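Local coordinates for EGF family domain-containing protein (Toxoplasma gondii, PDB 4Z80) that probably acts in host-cell invasion as an apical membrane antigen that binds a RON2-type rhoptry neck protein at the moving junction, at residues 17-28 / 335-346. Residues are numbered along the deposited sequence; the frame is centred on the assembly and turned at random.
Sequences DRFNIPKNHVDL and HTRPDHETKCPP
Arg337 reaches across to the end of helix 21-24, where its NH1 donates to Asn24 O (3.0 Å, 155° at the hydrogen). The acceptor lies in the guanidinium plane and is met on a carbonyl lone pair. A side-on salt bridge to Asp339 fixes that plane: Arg337 NE bonds to OD1 (2.7 Å) and NH2 to OD2. Lys343 CB lies over one guanidinium face, toward its rim. Nearby, Asn24 ND2 bonds weakly to Lys343 O. This polar centre is buried. Packing continues toward both chain ends of the contact. Ile21 CD1 meets Pro345 CG (3.9 Å), and Phe19 CE1 touches Pro346 CD at 3.7 Å. Leu28 O sits over one face of the His335 ring, offset toward the rim, while the ring's NE2 bonds to Glu177. Toward solvent, salt bridge and waters replace close packing. Lys343 bends at chi2 (-74°), then runs extended, its NZ salt-bridged to the syn lone pair of Asp17 OD2 (2.9 Å). One water joins Asp17, Lys23, Asn24 and Lys343. Arg18 NE bonds to Tyr15 O; a water bridges its NH2 and Thr342 O. Disulfide Cys344-Cys95 and Thr447, packed on Phe19, Ile21 and Pro345, tie in other chain parts. The contact joins an N-terminal segment to a probable PAN-type domain, as in AMA1.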
ATOM      1  N   ASP A  17      10.335  21.293   4.782  1.00 12.74           N
ATOM      2  CA  ASP A  17       9.734  20.356   5.733  1.00 14.87           C
ATOM      3  C   ASP A  17       9.279  19.073   5.033  1.00 14.50           C
ATOM      4  O   ASP A  17       9.283  17.999   5.640  1.00 14.35           O
ATOM      5  CB  ASP A  17       8.563  21.049   6.446  1.00 15.41           C
ATOM      6  CG  ASP A  17       7.866  20.174   7.473  1.00 19.92           C
ATOM      7  OD1 ASP A  17       8.539  19.467   8.250  1.00 18.09           O
ATOM      8  OD2 ASP A  17       6.620  20.233   7.517  1.00 20.47           O
ATOM      9  N   ARG A  18       8.933  19.160   3.748  1.00 11.45           N
ATOM     10  CA  ARG A  18       8.422  17.992   3.033  1.00 11.53           C
ATOM     11  C   ARG A  18       9.513  16.932   2.831  1.00 10.69           C
ATOM     12  O   ARG A  18       9.207  15.796   2.456  1.00 11.14           O
ATOM     13  CB  ARG A  18       7.804  18.393   1.679  1.00 12.72           C
ATOM     14  CG  ARG A  18       8.808  18.792   0.594  1.00 12.35           C
ATOM     15  CD  ARG A  18       8.119  19.477  -0.598  1.00 15.97           C
ATOM     16  NE  ARG A  18       7.264  20.561  -0.125  1.00 13.52           N
ATOM     17  CZ  ARG A  18       6.222  21.055  -0.791  1.00 15.62           C
ATOM     18  NH1 ARG A  18       5.900  20.583  -1.988  1.00 15.83           N
ATOM     19  NH2 ARG A  18       5.504  22.027  -0.252  1.00 16.12           N
ATOM     20  N   PHE A  19      10.767  17.292   3.093  1.00 12.40           N
ATOM     21  CA  PHE A  19      11.885  16.361   2.918  1.00 10.40           C
ATOM     22  C   PHE A  19      12.374  15.811   4.257  1.00 11.57           C
ATOM     23  O   PHE A  19      13.336  15.039   4.289  1.00 13.29           O
ATOM     24  CB  PHE A  19      13.035  17.039   2.156  1.00 12.37           C
ATOM     25  CG  PHE A  19      12.634  17.517   0.786  1.00 12.07           C
ATOM     26  CD1 PHE A  19      12.326  16.615  -0.215  1.00 12.50           C
ATOM     27  CD2 PHE A  19      12.527  18.870   0.520  1.00 13.54           C
ATOM     28  CE1 PHE A  19      11.932  17.056  -1.478  1.00 13.57           C
ATOM     29  CE2 PHE A  19      12.139  19.312  -0.737  1.00 14.08           C
ATOM     30  CZ  PHE A  19      11.843  18.402  -1.728  1.00 13.84           C
ATOM     31  N   ASN A  20      11.698  16.162   5.353  1.00 11.83           N
ATOM     32  CA  ASN A  20      12.098  15.672   6.678  1.00 12.78           C
ATOM     33  C   ASN A  20      11.451  14.324   6.966  1.00 12.04           C
ATOM     34  O   ASN A  20      10.478  14.212   7.719  1.00 11.55           O
ATOM     35  CB  ASN A  20      11.752  16.674   7.777  1.00 10.82           C
ATOM     36  CG  ASN A  20      12.412  16.334   9.091  1.00 13.09           C
ATOM     37  OD1 ASN A  20      12.914  15.225   9.261  1.00 13.88           O
ATOM     38  ND2 ASN A  20      12.421  17.277  10.022  1.00 15.24           N
ATOM     39  N   ILE A  21      12.029  13.290   6.371  1.00 12.19           N
ATOM     40  CA  ILE A  21      11.408  11.974   6.336  1.00 11.19           C
ATOM     41  C   ILE A  21      11.274  11.339   7.722  1.00 12.22           C
ATOM     42  O   ILE A  21      10.207  10.850   8.055  1.00 11.77           O
ATOM     43  CB  ILE A  21      12.186  11.063   5.354  1.00 11.37           C
ATOM     44  CG1 ILE A  21      11.896  11.528   3.920  1.00 12.81           C
ATOM     45  CG2 ILE A  21      11.791   9.585   5.513  1.00 12.99           C
ATOM     46  CD1 ILE A  21      12.736  10.860   2.860  1.00 12.96           C
ATOM     47  N   PRO A  22      12.331  11.368   8.558  1.00 10.98           N
ATOM     48  CA  PRO A  22      12.120  10.759   9.882  1.00 13.42           C
ATOM     49  C   PRO A  22      11.039  11.445  10.718  1.00 13.15           C
ATOM     50  O   PRO A  22      10.318  10.778  11.455  1.00 13.76           O
ATOM     51  CB  PRO A  22      13.498  10.886  10.544  1.00 14.24           C
ATOM     52  CG  PRO A  22      14.451  10.892   9.398  1.00 14.02           C
ATOM     53  CD  PRO A  22      13.741  11.736   8.353  1.00 13.83           C
ATOM     54  N   LYS A  23      10.904  12.758  10.591  1.00 12.09           N
ATOM     55  CA  LYS A  23       9.897  13.486  11.362  1.00 14.03           C
ATOM     56  C   LYS A  23       8.475  13.248  10.841  1.00 13.24           C
ATOM     57  O   LYS A  23       7.523  13.211  11.623  1.00 13.76           O
ATOM     58  CB  LYS A  23      10.207  14.986  11.347  1.00 14.36           C
ATOM     59  CG  LYS A  23       9.303  15.826  12.253  1.00 15.81           C
ATOM     60  CD  LYS A  23       9.736  17.277  12.248  1.00 19.69           C
ATOM     61  CE  LYS A  23       9.056  18.073  13.352  1.00 25.58           C
ATOM     62  NZ  LYS A  23       7.622  18.342  13.070  1.00 29.55           N
ATOM     63  N   ASN A  24       8.330  13.085   9.527  1.00 12.27           N
ATOM     64  CA  ASN A  24       7.011  13.105   8.897  1.00 12.44           C
ATOM     65  C   ASN A  24       6.504  11.755   8.402  1.00 13.13           C
ATOM     66  O   ASN A  24       5.306  11.584   8.235  1.00 12.35           O
ATOM     67  CB  ASN A  24       7.033  14.106   7.742  1.00 11.44           C
ATOM     68  CG  ASN A  24       7.267  15.522   8.229  1.00 14.47           C
ATOM     69  OD1 ASN A  24       7.028  15.826   9.398  1.00 16.40           O
ATOM     70  ND2 ASN A  24       7.745  16.384   7.355  1.00 13.24           N
ATOM     71  N   HIS A  25       7.407  10.798   8.202  1.00 11.53           N
ATOM     72  CA  HIS A  25       7.020   9.447   7.818  1.00  9.73           C
ATOM     73  C   HIS A  25       6.683   8.685   9.090  1.00 12.28           C
ATOM     74  O   HIS A  25       7.467   7.867   9.595  1.00 12.78           O
ATOM     75  CB  HIS A  25       8.136   8.769   7.026  1.00 13.02           C
ATOM     76  CG  HIS A  25       7.720   7.503   6.347  1.00 10.61           C
ATOM     77  ND1 HIS A  25       6.696   7.458   5.425  1.00 12.77           N
ATOM     78  CD2 HIS A  25       8.212   6.244   6.425  1.00 12.01           C
ATOM     79  CE1 HIS A  25       6.563   6.224   4.978  1.00 11.12           C
ATOM     80  NE2 HIS A  25       7.473   5.468   5.565  1.00 11.78           N
ATOM     81  N   VAL A  26       5.497   8.970   9.608  1.00 12.84           N
ATOM     82  CA  VAL A  26       5.126   8.544  10.938  1.00 11.99           C
ATOM     83  C   VAL A  26       4.152   7.376  10.909  1.00 12.76           C
ATOM     84  O   VAL A  26       3.642   6.984   9.857  1.00 13.02           O
ATOM     85  CB  VAL A  26       4.496   9.703  11.734  1.00 13.36           C
ATOM     86  CG1 VAL A  26       5.447  10.882  11.798  1.00 15.56           C
ATOM     87  CG2 VAL A  26       3.176  10.142  11.122  1.00 14.37           C
ATOM     88  N   ASP A  27       3.918   6.827  12.092  1.00 13.37           N
ATOM     89  CA  ASP A  27       2.924   5.792  12.300  1.00 12.24           C
ATOM     90  C   ASP A  27       1.706   6.455  12.900  1.00 16.01           C
ATOM     91  O   ASP A  27       1.712   6.798  14.078  1.00 18.45           O
ATOM     92  CB  ASP A  27       3.459   4.707  13.238  1.00 14.30           C
ATOM     93  CG  ASP A  27       2.462   3.583  13.469  1.00 17.36           C
ATOM     94  OD1 ASP A  27       1.860   3.100  12.488  1.00 16.25           O
ATOM     95  OD2 ASP A  27       2.295   3.170  14.636  1.00 18.28           O
ATOM     96  N   LEU A  28       0.681   6.686  12.092  1.00 15.22           N
ATOM     97  CA  LEU A  28      -0.523   7.305  12.613  1.00 18.28           C
ATOM     98  C   LEU A  28      -1.682   6.332  12.605  1.00 14.46           C
ATOM     99  O   LEU A  28      -1.695   5.339  11.867  1.00 15.47           O
ATOM    100  CB  LEU A  28      -0.881   8.567  11.824  1.00 18.84           C
ATOM    101  CG  LEU A  28      -1.396   8.471  10.385  1.00 17.84           C
ATOM    102  CD1 LEU A  28      -2.885   8.139  10.295  1.00 15.66           C
ATOM    103  CD2 LEU A  28      -1.133   9.788   9.663  1.00 18.19           C
ATOM    104  N   HIS A 335      -2.686   4.145   6.442  1.00 11.14           N
ATOM    105  CA  HIS A 335      -2.574   5.339   7.265  1.00 13.47           C
ATOM    106  C   HIS A 335      -1.660   6.375   6.604  1.00 12.38           C
ATOM    107  O   HIS A 335      -0.659   6.810   7.169  1.00 15.04           O
ATOM    108  CB  HIS A 335      -2.067   4.957   8.657  1.00 12.10           C
ATOM    109  CG  HIS A 335      -3.018   4.094   9.434  1.00 12.62           C
ATOM    110  ND1 HIS A 335      -2.826   2.740   9.613  1.00 13.75           N
ATOM    111  CD2 HIS A 335      -4.165   4.400  10.087  1.00 13.67           C
ATOM    112  CE1 HIS A 335      -3.816   2.250  10.343  1.00 14.54           C
ATOM    113  NE2 HIS A 335      -4.644   3.238  10.638  1.00 13.83           N
ATOM    114  N   THR A 336      -2.022   6.766   5.392  1.00 12.59           N
ATOM    115  CA  THR A 336      -1.316   7.816   4.680  1.00 11.49           C
ATOM    116  C   THR A 336      -1.789   9.177   5.192  1.00 12.09           C
ATOM    117  O   THR A 336      -2.990   9.373   5.395  1.00 14.18           O
ATOM    118  CB  THR A 336      -1.558   7.684   3.171  1.00 13.21           C
ATOM    119  OG1 THR A 336      -0.970   6.458   2.704  1.00 12.93           O
ATOM    120  CG2 THR A 336      -0.958   8.845   2.396  1.00 12.69           C
ATOM    121  N   ARG A 337      -0.868  10.113   5.398  1.00 11.54           N
ATOM    122  CA  ARG A 337      -1.235  11.408   5.967  1.00 12.05           C
ATOM    123  C   ARG A 337      -1.832  12.295   4.865  1.00 11.75           C
ATOM    124  O   ARG A 337      -1.348  12.317   3.736  1.00 12.88           O
ATOM    125  CB  ARG A 337      -0.035  12.078   6.663  1.00 12.43           C
ATOM    126  CG  ARG A 337       1.231  12.311   5.824  1.00 12.34           C
ATOM    127  CD  ARG A 337       2.383  12.810   6.703  1.00 12.99           C
ATOM    128  NE  ARG A 337       1.983  14.000   7.459  1.00 13.31           N
ATOM    129  CZ  ARG A 337       2.504  14.395   8.616  1.00 14.57           C
ATOM    130  NH1 ARG A 337       3.486  13.720   9.203  1.00 13.94           N
ATOM    131  NH2 ARG A 337       2.034  15.490   9.193  1.00 15.06           N
ATOM    132  N   PRO A 338      -2.925  12.997   5.190  1.00 13.77           N
ATOM    133  CA  PRO A 338      -3.671  13.744   4.173  1.00 15.48           C
ATOM    134  C   PRO A 338      -2.951  15.008   3.721  1.00 16.38           C
ATOM    135  O   PRO A 338      -3.319  15.595   2.696  1.00 17.09           O
ATOM    136  CB  PRO A 338      -4.988  14.076   4.889  1.00 15.57           C
ATOM    137  CG  PRO A 338      -4.652  14.082   6.318  1.00 19.69           C
ATOM    138  CD  PRO A 338      -3.598  13.020   6.497  1.00 14.90           C
ATOM    139  N   ASP A 339      -1.933  15.408   4.476  1.00 14.02           N
ATOM    140  CA  ASP A 339      -1.108  16.564   4.139  1.00 13.03           C
ATOM    141  C   ASP A 339       0.203  16.118   3.474  1.00 12.10           C
ATOM    142  O   ASP A 339       1.198  16.827   3.527  1.00 13.48           O
ATOM    143  CB  ASP A 339      -0.812  17.401   5.396  1.00 13.98           C
ATOM    144  CG  ASP A 339      -0.255  16.569   6.541  1.00 14.15           C
ATOM    145  OD1 ASP A 339      -0.080  15.344   6.361  1.00 14.77           O
ATOM    146  OD2 ASP A 339       0.019  17.138   7.615  1.00 15.86           O
ATOM    147  N   HIS A 340       0.201  14.955   2.829  1.00 13.99           N
ATOM    148  CA  HIS A 340       1.457  14.382   2.351  1.00 13.65           C
ATOM    149  C   HIS A 340       2.146  15.242   1.290  1.00 14.32           C
ATOM    150  O   HIS A 340       3.368  15.231   1.186  1.00 14.77           O
ATOM    151  CB  HIS A 340       1.236  12.948   1.822  1.00 14.52           C
ATOM    152  CG  HIS A 340       0.438  12.869   0.558  1.00 14.32           C
ATOM    153  ND1 HIS A 340       1.017  12.867  -0.694  1.00 16.51           N
ATOM    154  CD2 HIS A 340      -0.899  12.800   0.353  1.00 15.75           C
ATOM    155  CE1 HIS A 340       0.071  12.790  -1.614  1.00 19.11           C
ATOM    156  NE2 HIS A 340      -1.101  12.749  -1.006  1.00 19.78           N
ATOM    157  N   GLU A 341       1.393  16.007   0.507  1.00 14.52           N
ATOM    158  CA  GLU A 341       2.031  16.849  -0.501  1.00 16.48           C
ATOM    159  C   GLU A 341       2.981  17.876   0.099  1.00 17.34           C
ATOM    160  O   GLU A 341       3.960  18.259  -0.545  1.00 16.76           O
ATOM    161  CB  GLU A 341       0.983  17.571  -1.341  1.00 19.08           C
ATOM    162  CG  GLU A 341       0.173  16.631  -2.204  1.00 24.91           C
ATOM    163  CD  GLU A 341      -1.062  16.107  -1.505  1.00 28.55           C
ATOM    164  OE1 GLU A 341      -1.169  16.242  -0.262  1.00 29.39           O
ATOM    165  OE2 GLU A 341      -1.940  15.565  -2.214  1.00 40.06           O
ATOM    166  N   THR A 342       2.712  18.312   1.327  1.00 12.95           N
ATOM    167  CA  THR A 342       3.547  19.325   1.966  1.00 13.93           C
ATOM    168  C   THR A 342       4.416  18.747   3.074  1.00 12.81           C
ATOM    169  O   THR A 342       5.247  19.454   3.630  1.00 15.25           O
ATOM    170  CB  THR A 342       2.701  20.481   2.563  1.00 17.14           C
ATOM    171  OG1 THR A 342       1.754  19.966   3.506  1.00 17.55           O
ATOM    172  CG2 THR A 342       1.971  21.225   1.459  1.00 17.97           C
ATOM    173  N   LYS A 343       4.233  17.465   3.380  1.00 12.21           N
ATOM    174  CA  LYS A 343       4.951  16.813   4.479  1.00 11.73           C
ATOM    175  C   LYS A 343       5.876  15.694   4.008  1.00 14.43           C
ATOM    176  O   LYS A 343       6.696  15.199   4.791  1.00 13.86           O
ATOM    177  CB  LYS A 343       3.961  16.247   5.504  1.00 13.36           C
ATOM    178  CG  LYS A 343       3.284  17.301   6.363  1.00 14.92           C
ATOM    179  CD  LYS A 343       4.240  17.863   7.410  1.00 18.53           C
ATOM    180  CE  LYS A 343       3.576  18.895   8.285  1.00 24.29           C
ATOM    181  NZ  LYS A 343       4.541  19.420   9.295  1.00 22.38           N
ATOM    182  N   CYS A 344       5.743  15.301   2.745  1.00 12.37           N
ATOM    183  CA  CYS A 344       6.469  14.153   2.196  1.00 11.01           C
ATOM    184  C   CYS A 344       7.119  14.498   0.866  1.00 13.53           C
ATOM    185  O   CYS A 344       6.682  15.428   0.190  1.00 13.38           O
ATOM    186  CB  CYS A 344       5.531  12.964   1.996  1.00 12.36           C
ATOM    187  SG  CYS A 344       4.614  12.477   3.445  1.00 14.08           S
ATOM    188  N   PRO A 345       8.148  13.734   0.466  1.00 11.28           N
ATOM    189  CA  PRO A 345       8.784  14.035  -0.816  1.00 12.68           C
ATOM    190  C   PRO A 345       7.888  13.722  -2.011  1.00 12.29           C
ATOM    191  O   PRO A 345       7.035  12.833  -1.948  1.00 12.48           O
ATOM    192  CB  PRO A 345      10.026  13.128  -0.816  1.00 15.05           C
ATOM    193  CG  PRO A 345      10.227  12.749   0.605  1.00 13.48           C
ATOM    194  CD  PRO A 345       8.875  12.680   1.201  1.00 12.44           C
ATOM    195  N   PRO A 346       8.086  14.448  -3.111  1.00 12.53           N
ATOM    196  CA  PRO A 346       7.359  14.168  -4.347  1.00 14.60           C
ATOM    197  C   PRO A 346       7.906  12.930  -5.052  1.00 13.18           C
ATOM    198  O   PRO A 346       8.928  12.366  -4.655  1.00 14.09           O
ATOM    199  CB  PRO A 346       7.607  15.428  -5.167  1.00 14.02           C
ATOM    200  CG  PRO A 346       8.987  15.816  -4.771  1.00 15.35           C
ATOM    201  CD  PRO A 346       9.067  15.531  -3.295  1.00 13.39           C
TER
HETATM  202  O   HOH W   1       7.203  18.463  10.431  1.00 28.91           O
HETATM  203  O   HOH W   2       5.956  21.884   2.636  1.00 15.99           O
HETATM  204  O   HOH W   3       4.837  14.393  11.718  1.00 19.41           O
HETATM  205  O   HOH W   4       4.573  17.131  11.248  1.00 38.08           O
HETATM  206  O   HOH W   5       1.161   5.770   9.013  1.00 22.76           O